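Local coordinates for protein 2-oxoglutarate-dependent dioxygenase DAO (PDB 6KUN) that probably oxidises the auxin indole-3-acetic acid irreversibly to inactive 2-oxoindole-3-acetic acid, using iron(II) and 2-oxoglutarate, and so keeps auxin levels in balance, at residues 192-195 / 200-203; 229-234 / 289-294; 287-290 / 296-299. All coordinates share one frame; numbering follows the deposited sequence.

Interaction 1 comes first along the chain; the second segment of interaction 2 overlaps the first segment of interaction 3. Interaction 1 is the hairpin of strands 191-194 and 201-203. Interaction 2 ties the neighbouring strand 232-235 and the turn before it to the loop after helix 277-287. Interaction 3 lies within that C-terminal region. Centres of interactions 1 and 2 are about 12 Å apart. They share an antiparallel sheet and touch through the E192-R233 salt bridge. Interactions 2 and 3 share E289 and R290, with centres about 11 Å apart. Interactions 1 and 3 do not touch. Together they lead from the sheet edge, past the 2-oxoglutarate at H232, to the indole-3-acetic acid at R290.

Interaction 1 of 3, residues 192-195 / 200-203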
loop_
_atom_site.group_PDB
_atom_site.type_symbol
_atom_site.label_atom_id
_atom_site.label_comp_id
_atom_site.label_asym_id
_atom_site.label_seq_id
_atom_site.Cartn_x
_atom_site.Cartn_y
_atom_site.Cartn_z
ATOM N N GLU B 192 1.859 -3.069 19.161
ATOM C CA GLU B 192 1.298 -4.093 20.026
ATOM C C GLU B 192 0.553 -3.371 21.143
ATOM O O GLU B 192 0.984 -2.302 21.603
ATOM C CB GLU B 192 2.406 -4.985 20.592
ATOM C CG GLU B 192 3.185 -5.812 19.541
ATOM C CD GLU B 192 4.225 -6.708 20.196
ATOM O OE1 GLU B 192 4.488 -6.519 21.403
ATOM O OE2 GLU B 192 4.777 -7.598 19.508
ATOM N N VAL B 193 -0.567 -3.927 21.534
ATOM C CA VAL B 193 -1.357 -3.385 22.640
ATOM C C VAL B 193 -1.526 -4.453 23.712
ATOM O O VAL B 193 -1.626 -5.650 23.428
ATOM C CB VAL B 193 -2.739 -2.893 22.163
ATOM C CG1 VAL B 193 -2.570 -1.793 21.100
ATOM C CG2 VAL B 193 -3.520 -4.061 21.625
ATOM N N LEU B 194 -1.563 -3.995 24.953
ATOM C CA LEU B 194 -1.803 -4.852 26.102
ATOM C C LEU B 194 -3.291 -5.109 26.218
ATOM O O LEU B 194 -4.031 -4.291 26.771
ATOM C CB LEU B 194 -1.279 -4.183 27.365
ATOM C CG LEU B 194 -1.130 -5.105 28.564
ATOM C CD1 LEU B 194 -2.381 -5.868 28.883
ATOM C CD2 LEU B 194 -0.004 -6.079 28.266
ATOM N N ASP B 195 -3.721 -6.265 25.689
ATOM C CA ASP B 195 -5.117 -6.650 25.663
ATOM C C ASP B 195 -5.543 -6.989 27.089
ATOM O O ASP B 195 -4.984 -7.916 27.698
ATOM C CB ASP B 195 -5.263 -7.824 24.685
ATOM C CG ASP B 195 -6.720 -8.189 24.424
ATOM O OD1 ASP B 195 -7.494 -8.204 25.401
ATOM O OD2 ASP B 195 -7.078 -8.432 23.249
ATOM N N GLU B 200 -1.064 -10.180 27.940
ATOM C CA GLU B 200 0.129 -10.265 27.152
ATOM C C GLU B 200 -0.120 -9.224 26.062
ATOM O O GLU B 200 -1.260 -8.813 25.792
ATOM C CB GLU B 200 0.769 -11.582 26.621
ATOM C CG GLU B 200 1.068 -12.731 27.685
ATOM C CD GLU B 200 1.566 -14.087 27.076
ATOM O OE1 GLU B 200 2.503 -14.704 27.633
ATOM O OE2 GLU B 200 1.013 -14.542 26.048
ATOM N N PHE B 201 0.939 -8.741 25.453
ATOM C CA PHE B 201 0.808 -7.832 24.317
ATOM C C PHE B 201 0.430 -8.621 23.075
ATOM O O PHE B 201 0.893 -9.740 22.873
ATOM C CB PHE B 201 2.109 -7.051 24.133
ATOM C CG PHE B 201 2.328 -6.019 25.204
ATOM C CD1 PHE B 201 2.949 -6.380 26.382
ATOM C CD2 PHE B 201 1.860 -4.720 25.069
ATOM C CE1 PHE B 201 3.119 -5.471 27.407
ATOM C CE2 PHE B 201 2.029 -3.790 26.102
ATOM C CZ PHE B 201 2.654 -4.178 27.274
ATOM N N VAL B 202 -0.489 -8.064 22.292
ATOM C CA VAL B 202 -0.941 -8.683 21.049
ATOM C C VAL B 202 -0.681 -7.717 19.902
ATOM O O VAL B 202 -0.893 -6.499 20.048
ATOM C CB VAL B 202 -2.428 -9.052 21.109
ATOM C CG1 VAL B 202 -2.667 -10.017 22.255
ATOM C CG2 VAL B 202 -3.260 -7.799 21.253
ATOM N N PRO B 203 -0.227 -8.201 18.749
ATOM C CA PRO B 203 0.103 -7.275 17.667
ATOM C C PRO B 203 -1.153 -6.672 17.066
ATOM O O PRO B 203 -2.223 -7.276 17.030
ATOM C CB PRO B 203 0.856 -8.148 16.659
ATOM C CG PRO B 203 1.343 -9.326 17.475
ATOM C CD PRO B 203 0.272 -9.561 18.492
#
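L194 and F201 pack against each other on one face of an antiparallel beta hairpin. The hairpin is strands 191-194 and 201-203, at the edge of a four-stranded sheet of the jelly-roll domain. Its hydrogen-bonded pair is V193 with V202. V193 N gives to V202 O at 3.0 Å, and V202 N returns a bond to V193 O at 2.9 Å. The flanking pairs, E192 with P203 and L194 with F201, are non-hydrogen-bonded.

L194 can be followed outward. Its CB sits above the ring plane at the CE2 corner, 3.6 Å from F201 CE2. CG is anti to the backbone N (chi1 -165°) and comes 4.1 Å from F201 CZ. This torsion helps carry CD2 over the same aromatic face. There CD2 sits 3.4 Å from the centroid of the F201 ring, 15° off its normal, in a CH-pi contact. R233, on the next strand, also meets F201 in a cation-pi contact.

E192 projects to the same face as L194 and F201. Its side chain crosses that of F201 at about a right angle, and OE1 reaches F201 CB at 3.7 Å. The carboxylate and ring planes are 25° apart. OE1 has its polar partner in R233 NE, a salt bridge, so the acid and the phenyl ring hold the same arginine.

V193 and V202 project to the other face. Their CG2 methyls meet at 3.8 Å, and D195 CB packs beside the methyls of V202. V193 also touches H232, a predicted iron ligand, so strand 191-194 lies directly beside the strand that carries H232. At the far end of the pairing, the extended E192 side chain lays CG against the backbone of P203, 3.9 Å from its CA.

Interaction 2 of 3, residues 229-234 / 289-294. With IAC (1H-indol-3-ylacetic acid), chain H; AKG (2-oxoglutaric acid), chain G.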
loop_
_atom_site.group_PDB
_atom_site.type_symbol
_atom_site.label_atom_id
_atom_site.label_comp_id
_atom_site.label_asym_id
_atom_site.label_seq_id
_atom_site.Cartn_x
_atom_site.Cartn_y
_atom_site.Cartn_z
ATOM N N ASN B 229 -7.694 3.249 28.978
ATOM C CA ASN B 229 -6.506 3.867 28.399
ATOM C C ASN B 229 -5.485 2.762 28.120
ATOM O O ASN B 229 -4.906 2.173 29.040
ATOM C CB ASN B 229 -5.941 4.951 29.305
ATOM C CG ASN B 229 -5.791 4.524 30.730
ATOM O OD1 ASN B 229 -6.583 3.715 31.257
ATOM N ND2 ASN B 229 -4.790 5.077 31.397
ATOM N N VAL B 230 -5.275 2.473 26.836
ATOM C CA VAL B 230 -4.622 1.237 26.437
ATOM C C VAL B 230 -3.110 1.403 26.496
ATOM O O VAL B 230 -2.557 2.394 26.025
ATOM C CB VAL B 230 -5.109 0.821 25.036
ATOM C CG1 VAL B 230 -4.823 1.927 23.952
ATOM C CG2 VAL B 230 -4.472 -0.485 24.637
ATOM N N LYS B 231 -2.429 0.432 27.099
ATOM C CA LYS B 231 -0.983 0.401 27.062
ATOM C C LYS B 231 -0.555 -0.182 25.726
ATOM O O LYS B 231 -1.137 -1.176 25.267
ATOM C CB LYS B 231 -0.391 -0.399 28.204
ATOM C CG LYS B 231 -0.681 0.167 29.589
ATOM C CD LYS B 231 0.051 -0.670 30.646
ATOM C CE LYS B 231 -0.123 -0.096 32.057
ATOM N NZ LYS B 231 0.554 -0.949 33.075
ATOM N N HIS B 232 0.449 0.464 25.111
ATOM C CA HIS B 232 0.921 0.026 23.817
ATOM C C HIS B 232 2.410 0.281 23.670
ATOM O O HIS B 232 3.013 1.099 24.374
ATOM C CB HIS B 232 0.156 0.671 22.639
ATOM C CG HIS B 232 0.231 2.170 22.595
ATOM N ND1 HIS B 232 -0.531 2.978 23.405
ATOM C CD2 HIS B 232 0.945 3.004 21.806
ATOM C CE1 HIS B 232 -0.274 4.242 23.137
ATOM N NE2 HIS B 232 0.615 4.287 22.168
ATOM N N ARG B 233 2.987 -0.460 22.729
ATOM C CA ARG B 233 4.390 -0.345 22.392
ATOM C C ARG B 233 4.539 -0.687 20.911
ATOM O O ARG B 233 3.576 -1.054 20.231
ATOM C CB ARG B 233 5.236 -1.265 23.274
ATOM C CG ARG B 233 5.067 -2.722 22.915
ATOM C CD ARG B 233 5.631 -3.660 23.971
ATOM N NE ARG B 233 5.451 -5.056 23.561
ATOM C CZ ARG B 233 5.933 -6.099 24.227
ATOM N NH1 ARG B 233 6.625 -5.906 25.339
ATOM N NH2 ARG B 233 5.720 -7.338 23.778
ATOM N N VAL B 234 5.763 -0.596 20.421
ATOM C CA VAL B 234 6.066 -0.951 19.036
ATOM C C VAL B 234 7.355 -1.761 19.009
ATOM O O VAL B 234 8.435 -1.213 19.274
ATOM C CB VAL B 234 6.200 0.293 18.148
ATOM C CG1 VAL B 234 6.660 -0.135 16.754
ATOM C CG2 VAL B 234 4.883 1.018 18.066
ATOM N N GLU B 289 5.838 8.569 35.016
ATOM C CA GLU B 289 4.749 7.591 34.938
ATOM C C GLU B 289 4.017 7.882 33.638
ATOM O O GLU B 289 3.213 8.822 33.565
ATOM C CB GLU B 289 3.843 7.682 36.159
ATOM C CG GLU B 289 4.577 7.287 37.456
ATOM C CD GLU B 289 3.760 7.435 38.731
ATOM O OE1 GLU B 289 2.754 8.166 38.754
ATOM O OE2 GLU B 289 4.142 6.795 39.734
ATOM N N ARG B 290 4.302 7.099 32.601
ATOM C CA ARG B 290 3.762 7.374 31.272
ATOM C C ARG B 290 2.771 6.324 30.772
ATOM O O ARG B 290 2.305 6.396 29.634
ATOM C CB ARG B 290 4.899 7.537 30.260
ATOM C CG ARG B 290 6.022 8.447 30.730
ATOM C CD ARG B 290 6.791 9.029 29.554
ATOM N NE ARG B 290 7.856 9.928 29.988
ATOM C CZ ARG B 290 7.702 11.236 30.167
ATOM N NH1 ARG B 290 8.727 11.977 30.564
ATOM N NH2 ARG B 290 6.523 11.803 29.950
ATOM N N ALA B 291 2.449 5.352 31.618
ATOM C CA ALA B 291 1.507 4.312 31.251
ATOM C C ALA B 291 0.214 4.426 32.046
ATOM O O ALA B 291 -0.460 3.423 32.278
ATOM C CB ALA B 291 2.120 2.935 31.447
ATOM N N GLY B 292 -0.155 5.627 32.455
ATOM C CA GLY B 292 -1.392 5.848 33.186
ATOM C C GLY B 292 -1.288 5.751 34.693
ATOM O O GLY B 292 -2.256 6.095 35.389
ATOM N N GLU B 293 -0.146 5.311 35.229
ATOM C CA GLU B 293 -0.024 5.195 36.679
ATOM C C GLU B 293 -0.292 6.534 37.348
ATOM O O GLU B 293 -0.867 6.589 38.435
ATOM C CB GLU B 293 1.372 4.690 37.080
ATOM C CG GLU B 293 1.874 3.497 36.253
ATOM C CD GLU B 293 2.697 3.968 35.068
ATOM O OE1 GLU B 293 3.648 3.272 34.689
ATOM O OE2 GLU B 293 2.393 5.076 34.557
ATOM N N ALA B 294 0.126 7.633 36.715
ATOM C CA ALA B 294 -0.029 8.942 37.335
ATOM C C ALA B 294 -1.492 9.321 37.531
ATOM O O ALA B 294 -1.787 10.199 38.337
ATOM C CB ALA B 294 0.672 10.012 36.500
HETATM C C IAC H . 3.564 12.674 27.764
HETATM C C1 IAC H . 4.349 13.378 26.914
HETATM C C2 IAC H . 5.736 13.101 26.815
HETATM C C3 IAC H . 6.288 12.105 27.582
HETATM C C4 IAC H . 5.481 11.379 28.440
HETATM C C5 IAC H . 4.146 11.684 28.536
HETATM C C7 IAC H . 3.569 14.277 26.292
HETATM C C8 IAC H . 2.272 14.146 26.753
HETATM C C17 IAC H . 3.847 15.356 25.248
HETATM C C18 IAC H . 3.899 14.809 23.833
HETATM N N IAC H . 2.275 13.145 27.672
HETATM O O2 IAC H . 4.725 15.320 23.027
HETATM O O3 IAC H . 3.117 13.889 23.468
HETATM C C1 AKG G . 1.807 6.151 19.623
HETATM O O1 AKG G . 0.923 6.076 18.743
HETATM O O2 AKG G . 1.745 6.985 20.553
HETATM C C2 AKG G . 2.945 5.239 19.565
HETATM O O5 AKG G . 3.171 4.480 20.492
HETATM C C3 AKG G . 3.842 5.242 18.350
HETATM C C4 AKG G . 2.991 5.356 17.091
HETATM C C5 AKG G . 3.886 5.333 15.875
HETATM O O3 AKG G . 3.814 4.354 15.100
HETATM O O4 AKG G . 4.666 6.292 15.689
HETATM O O HOH W 1 -4.605 4.514 34.429
#
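K231 and A291 make a small surface contact of van der Waals kind. It joins the run into strand 232-235 to the loop after helix 277-287. No direct hydrogen bond crosses it. The extended K231 chain passes A291 with its CE, 3.5 Å from A291 O and 3.8 Å from A291 CB.

N229 is the second point of contact. Its ND2 lies 3.9 Å from G292 CA and gives a hydrogen bond to D217 OD1. A water bridges the gap: it accepts from N229 ND2 at 3.1 Å and donates to G292 O at 3.0 Å. G292 has no room for a side chain: one would run into the N229 amide and crowd A291 O. The loop is braced from within by A291 N, which bonds E293 OE2 at 3.0 Å from above the carboxylate plane.

The contact flanks the active site. H232 is a predicted iron ligand. As modelled, its NE2 faces AKG O2 at 3.3 Å in a weak, long contact, for which the predicted iron would probably compete. At another point on the ring edge, ND1 gives a weak in-plane bond to V230 O at 3.4 Å. A leucine in place of H232 would probably cost the predicted iron site a ligand and leave V230 O without this weak bond.

R290 belongs to the indole-3-acetic acid pocket, though its modelled link to the ligand is doubtfully short. R290 packs on R284 and L285 of helix 277-287, while K231 lies between L194 of strand 191-194 and V172 of strand 168-173.

Interaction 3 of 3, residues 287-290 / 296-299; sequences TGER and ARLA. With IAC (1H-indol-3-ylacetic acid), chain H.
R297 NE gives a short hydrogen bond to E289 OE1, 2.7 Å long and nearly straight at 169°. A second bond runs from R297 NH2 to E289 OE2 at 2.8 Å. The guanidinium thus grips the carboxylate side-on, with one nitrogen to each oxygen. OE1 lies close to the guanidinium plane, but both nitrogens approach from above the carboxylate plane. The two planes are 31° apart. Two bonds of this kind limit rotation of the acid and probably favour its ionised form.

Both side chains are stretched out to make the meeting. E289 runs extended beyond CG, and R297 from CG to NE; the two cross at about a right angle. T287 adds a face contact: its CG2 lies over the guanidinium, 3.7 Å from R297 NE. R297 also packs on L283 of helix 277-287.

T287 is the last residue of that helix. Its OG1 accepts from E289 N at 3.1 Å and is also hydrogen-bonded to L283 O. G288, between T287 and E289, has positive phi (67°), which favours glycine and takes the chain out of the helix. R290 follows directly and lines the indole-3-acetic acid pocket. This is an ST turn at the C-terminal end of a helix, with a side-on salt bridge tying the exit to the C-terminal tail.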
loop_
_atom_site.group_PDB
_atom_site.type_symbol
_atom_site.label_atom_id
_atom_site.label_comp_id
_atom_site.label_asym_id
_atom_site.label_seq_id
_atom_site.Cartn_x
_atom_site.Cartn_y
_atom_site.Cartn_z
ATOM N N THR B 287 7.054 12.583 37.192
ATOM C CA THR B 287 7.083 11.273 37.839
ATOM C C THR B 287 7.682 10.182 36.953
ATOM O O THR B 287 8.009 9.103 37.453
ATOM C CB THR B 287 5.683 10.776 38.237
ATOM O OG1 THR B 287 4.860 10.697 37.063
ATOM C CG2 THR B 287 5.035 11.685 39.283
ATOM N N GLY B 288 7.801 10.420 35.644
ATOM C CA GLY B 288 8.114 9.375 34.695
ATOM C C GLY B 288 7.037 8.326 34.526
ATOM O O GLY B 288 7.303 7.252 33.972
ATOM N N GLU B 289 5.838 8.569 35.016
ATOM C CA GLU B 289 4.749 7.591 34.938
ATOM C C GLU B 289 4.017 7.882 33.638
ATOM O O GLU B 289 3.213 8.822 33.565
ATOM C CB GLU B 289 3.843 7.682 36.159
ATOM C CG GLU B 289 4.577 7.287 37.456
ATOM C CD GLU B 289 3.760 7.435 38.731
ATOM O OE1 GLU B 289 2.754 8.166 38.754
ATOM O OE2 GLU B 289 4.142 6.795 39.734
ATOM N N ARG B 290 4.302 7.099 32.601
ATOM C CA ARG B 290 3.762 7.374 31.272
ATOM C C ARG B 290 2.771 6.324 30.772
ATOM O O ARG B 290 2.305 6.396 29.634
ATOM C CB ARG B 290 4.899 7.537 30.260
ATOM C CG ARG B 290 6.022 8.447 30.730
ATOM C CD ARG B 290 6.791 9.029 29.554
ATOM N NE ARG B 290 7.856 9.928 29.988
ATOM C CZ ARG B 290 7.702 11.236 30.167
ATOM N NH1 ARG B 290 8.727 11.977 30.564
ATOM N NH2 ARG B 290 6.523 11.803 29.950
ATOM N N ALA B 296 -3.584 7.678 39.105
ATOM C CA ALA B 296 -3.958 7.303 40.469
ATOM C C ALA B 296 -3.651 8.425 41.446
ATOM O O ALA B 296 -4.261 8.503 42.511
ATOM C CB ALA B 296 -3.238 6.028 40.906
ATOM N N ARG B 297 -2.732 9.326 41.095
ATOM C CA ARG B 297 -2.496 10.461 41.968
ATOM C C ARG B 297 -3.625 11.474 41.899
ATOM O O ARG B 297 -3.607 12.435 42.661
ATOM C CB ARG B 297 -1.163 11.108 41.585
ATOM C CG ARG B 297 -0.045 10.084 41.492
ATOM C CD ARG B 297 1.203 10.694 40.984
ATOM N NE ARG B 297 2.307 9.753 40.947
ATOM C CZ ARG B 297 3.092 9.478 41.980
ATOM N NH1 ARG B 297 2.872 10.060 43.153
ATOM N NH2 ARG B 297 4.086 8.618 41.847
ATOM N N LEU B 298 -4.599 11.285 41.011
ATOM C CA LEU B 298 -5.687 12.231 40.798
ATOM C C LEU B 298 -7.046 11.686 41.254
ATOM O O LEU B 298 -8.088 12.207 40.847
ATOM C CB LEU B 298 -5.713 12.633 39.321
ATOM C CG LEU B 298 -4.419 13.315 38.880
ATOM C CD1 LEU B 298 -4.323 13.620 37.404
ATOM C CD2 LEU B 298 -4.285 14.619 39.671
ATOM N N ALA B 299 -7.046 10.662 42.103
ATOM C CA ALA B 299 -8.288 10.119 42.641
ATOM C C ALA B 299 -9.113 11.187 43.363
ATOM O O ALA B 299 -8.593 12.142 43.943
ATOM C CB ALA B 299 -7.988 8.969 43.605
HETATM C C IAC H . 3.564 12.674 27.764
HETATM C C1 IAC H . 4.349 13.378 26.914
HETATM C C2 IAC H . 5.736 13.101 26.815
HETATM C C3 IAC H . 6.288 12.105 27.582
HETATM C C4 IAC H . 5.481 11.379 28.440
HETATM C C5 IAC H . 4.146 11.684 28.536
HETATM C C7 IAC H . 3.569 14.277 26.292
HETATM C C8 IAC H . 2.272 14.146 26.753
HETATM C C17 IAC H . 3.847 15.356 25.248
HETATM C C18 IAC H . 3.899 14.809 23.833
HETATM N N IAC H . 2.275 13.145 27.672
HETATM O O2 IAC H . 4.725 15.320 23.027
HETATM O O3 IAC H . 3.117 13.889 23.468
#